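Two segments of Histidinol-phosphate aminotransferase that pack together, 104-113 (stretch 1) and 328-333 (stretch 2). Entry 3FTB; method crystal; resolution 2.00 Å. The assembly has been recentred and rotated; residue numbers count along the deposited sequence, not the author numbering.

Stretch 1, residues 104-113: IVPSYAEYEI
Stretch 2, residues 328-333: NFIGLD

The contact centres on P106, which lies against the turn formed by stretch 2. P106 CA is 5.0 Å from I330 CA, the closest CA pair across the stretches. P106 CG packs on L332 CG at 3.6 Å. P106 CB lies 4.5 Å from F329 CB, a looser contact. The proline ring thus meets side chains from both ends of the turn. Its pucker is C-gamma exo.

V105 supplies the next apolar pairing. Its CA-to-CB bond points toward stretch 2, with chi1 at 81° (p), and CG2 reaches I330 CB at 3.5 Å. I330 has chi1 m and chi2 t. Its CA-to-CB bond runs sideways to stretch 1. L332 has the same m, t rotamer pair; its CA-to-CB bond is also sideways, but the end of the side chain comes nearer.

The backbones set up these meetings. In stretch 1, strand residues I104 and V105 (phi/psi -147/148 at V105) lead into a cis peptide bond before P106. P106 is at -50/150 and S107 is extended at -167/172. The chain is helical by E110 and remains so to I113, with I113 N bonded to A109 O at 3.2 Å. Stretch 2 has no regular helix or strand. F329 to L332 form a type II beta turn, closed by L332 N to F329 O at 3.2 Å. I330 is at -74/111 and G331 at 116/-18. A CB on G331 would be jammed against the carbonyl O of I330, and its ideal position lies only 3.4 Å from P106 CD. Glycine avoids both conflicts.

F329 points its CA-to-CB bond toward stretch 1, with chi1 -77° (m) and chi2 -81°. The edge of its ring faces the backbone: S107 O is 3.3 Å from F329 CD1, near the ring plane. This suits a carbonyl oxygen, since the ring edge carries slight positive charge.

No direct hydrogen bond joins the stretches. P106 N is 3.3 Å from I330 O, but the proline nitrogen has no hydrogen to share. Water 1 makes the polar link instead. It accepts from S107 N at 3.1 Å and from I330 N at 2.9 Å, so one oxygen serves a backbone donor from each stretch.

At the margin, E112 extends from the helix with chi1 and chi2 both t, and chi3 7°. Its CA-to-CB bond points toward stretch 2. E112 OE1 comes within 3.7 Å of I330 CD1, a van der Waals contact. Together the stretches bury 346 Å², both sides summed.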

# COMPACT_ATOMS: atom_id res chain seq x y z
N ILE A 104 -24.95 -8.21 -4.81
CA ILE A 104 -25.50 -8.88 -5.97
C ILE A 104 -24.55 -10.02 -6.30
O ILE A 104 -23.34 -9.82 -6.39
CB ILE A 104 -25.63 -7.94 -7.19
CG1 ILE A 104 -26.91 -7.11 -7.07
CG2 ILE A 104 -25.69 -8.75 -8.48
CD1 ILE A 104 -27.14 -6.51 -5.71
N VAL A 105 -25.12 -11.20 -6.49
CA VAL A 105 -24.32 -12.42 -6.54
C VAL A 105 -25.00 -13.40 -7.52
O VAL A 105 -26.22 -13.37 -7.67
CB VAL A 105 -24.20 -12.99 -5.11
CG1 VAL A 105 -25.46 -13.78 -4.74
CG2 VAL A 105 -22.94 -13.81 -4.95
N PRO A 106 -24.21 -14.24 -8.23
CA PRO A 106 -22.74 -14.41 -8.16
C PRO A 106 -21.99 -13.08 -8.27
O PRO A 106 -22.51 -12.14 -8.90
CB PRO A 106 -22.44 -15.28 -9.40
CG PRO A 106 -23.70 -15.94 -9.72
CD PRO A 106 -24.80 -15.04 -9.31
N SER A 107 -20.81 -12.99 -7.66
CA SER A 107 -19.95 -11.83 -7.83
C SER A 107 -18.54 -12.09 -7.30
O SER A 107 -18.27 -13.11 -6.67
CB SER A 107 -20.54 -10.61 -7.13
OG SER A 107 -20.59 -10.83 -5.73
N TYR A 108 -17.64 -11.15 -7.55
CA TYR A 108 -16.26 -11.23 -7.07
C TYR A 108 -16.21 -11.51 -5.57
O TYR A 108 -16.76 -10.74 -4.77
CB TYR A 108 -15.57 -9.92 -7.42
CG TYR A 108 -14.09 -9.84 -7.14
CD1 TYR A 108 -13.22 -10.80 -7.62
CD2 TYR A 108 -13.56 -8.76 -6.43
CE1 TYR A 108 -11.86 -10.72 -7.38
CE2 TYR A 108 -12.19 -8.66 -6.19
CZ TYR A 108 -11.35 -9.64 -6.67
OH TYR A 108 -9.99 -9.54 -6.42
N ALA A 109 -15.54 -12.60 -5.21
CA ALA A 109 -15.47 -13.08 -3.82
C ALA A 109 -15.18 -11.99 -2.79
O ALA A 109 -15.74 -12.03 -1.70
CB ALA A 109 -14.42 -14.18 -3.71
N GLU A 110 -14.32 -11.05 -3.15
CA GLU A 110 -13.88 -9.99 -2.23
C GLU A 110 -14.99 -9.09 -1.64
O GLU A 110 -14.80 -8.50 -0.57
CB GLU A 110 -12.77 -9.13 -2.87
CG GLU A 110 -12.63 -7.73 -2.22
CD GLU A 110 -11.30 -7.02 -2.49
OE1 GLU A 110 -10.91 -6.90 -3.67
OE2 GLU A 110 -10.65 -6.55 -1.52
N TYR A 111 -16.13 -8.96 -2.30
CA TYR A 111 -17.19 -8.14 -1.71
C TYR A 111 -17.57 -8.69 -0.33
O TYR A 111 -17.52 -7.96 0.66
CB TYR A 111 -18.42 -8.01 -2.62
CG TYR A 111 -18.15 -7.58 -4.04
CD1 TYR A 111 -16.98 -6.90 -4.38
CD2 TYR A 111 -19.07 -7.83 -5.05
CE1 TYR A 111 -16.73 -6.51 -5.69
CE2 TYR A 111 -18.82 -7.44 -6.37
CZ TYR A 111 -17.64 -6.78 -6.68
OH TYR A 111 -17.39 -6.39 -7.97
N GLU A 112 -17.95 -9.97 -0.28
CA GLU A 112 -18.39 -10.63 0.95
C GLU A 112 -17.27 -10.94 1.95
O GLU A 112 -17.49 -10.90 3.18
CB GLU A 112 -19.14 -11.92 0.63
CG GLU A 112 -19.62 -12.67 1.87
CD GLU A 112 -20.13 -14.06 1.58
OE1 GLU A 112 -20.00 -14.51 0.42
OE2 GLU A 112 -20.65 -14.71 2.51
N ILE A 113 -16.10 -11.28 1.44
CA ILE A 113 -14.93 -11.49 2.28
C ILE A 113 -14.75 -10.26 3.16
O ILE A 113 -14.69 -10.36 4.39
CB ILE A 113 -13.66 -11.62 1.44
CG1 ILE A 113 -13.72 -12.87 0.57
CG2 ILE A 113 -12.42 -11.61 2.34
CD1 ILE A 113 -12.59 -12.94 -0.45
N ASN A 328 -16.89 -21.96 -5.99
CA ASN A 328 -16.94 -21.11 -4.80
C ASN A 328 -17.61 -19.73 -5.01
O ASN A 328 -17.49 -18.84 -4.15
CB ASN A 328 -15.54 -20.94 -4.22
CG ASN A 328 -14.55 -20.42 -5.24
OD1 ASN A 328 -14.75 -20.57 -6.45
ND2 ASN A 328 -13.48 -19.80 -4.77
N PHE A 329 -18.29 -19.56 -6.14
CA PHE A 329 -19.17 -18.41 -6.35
C PHE A 329 -20.57 -18.75 -5.83
O PHE A 329 -21.08 -19.85 -6.06
CB PHE A 329 -19.28 -18.06 -7.83
CG PHE A 329 -18.08 -17.33 -8.38
CD1 PHE A 329 -17.93 -15.97 -8.19
CD2 PHE A 329 -17.12 -18.01 -9.12
CE1 PHE A 329 -16.85 -15.30 -8.72
CE2 PHE A 329 -16.03 -17.34 -9.65
CZ PHE A 329 -15.89 -16.00 -9.45
N ILE A 330 -21.21 -17.79 -5.15
CA ILE A 330 -22.55 -18.00 -4.62
C ILE A 330 -23.61 -17.96 -5.71
O ILE A 330 -23.87 -16.92 -6.31
CB ILE A 330 -22.89 -17.00 -3.49
CG1 ILE A 330 -22.26 -17.47 -2.18
CG2 ILE A 330 -24.40 -16.88 -3.31
CD1 ILE A 330 -22.65 -16.65 -0.99
N GLY A 331 -24.20 -19.12 -5.98
CA GLY A 331 -25.19 -19.26 -7.03
C GLY A 331 -24.73 -20.18 -8.14
O GLY A 331 -25.54 -20.67 -8.93
N LEU A 332 -23.42 -20.41 -8.20
CA LEU A 332 -22.86 -21.25 -9.26
C LEU A 332 -22.34 -22.61 -8.74
O LEU A 332 -21.80 -22.71 -7.63
CB LEU A 332 -21.76 -20.48 -9.99
CG LEU A 332 -22.18 -19.13 -10.59
CD1 LEU A 332 -21.01 -18.50 -11.31
CD2 LEU A 332 -23.35 -19.29 -11.55
N ASP A 333 -22.50 -23.64 -9.56
CA ASP A 333 -22.04 -24.99 -9.20
C ASP A 333 -20.87 -25.42 -10.08
O ASP A 333 -20.21 -24.57 -10.69
CB ASP A 333 -23.20 -26.00 -9.23
CG ASP A 333 -23.68 -26.31 -10.64
OD1 ASP A 333 -23.28 -25.60 -11.59
OD2 ASP A 333 -24.46 -27.27 -10.81
O HOH W 1 -20.17 -15.14 -5.59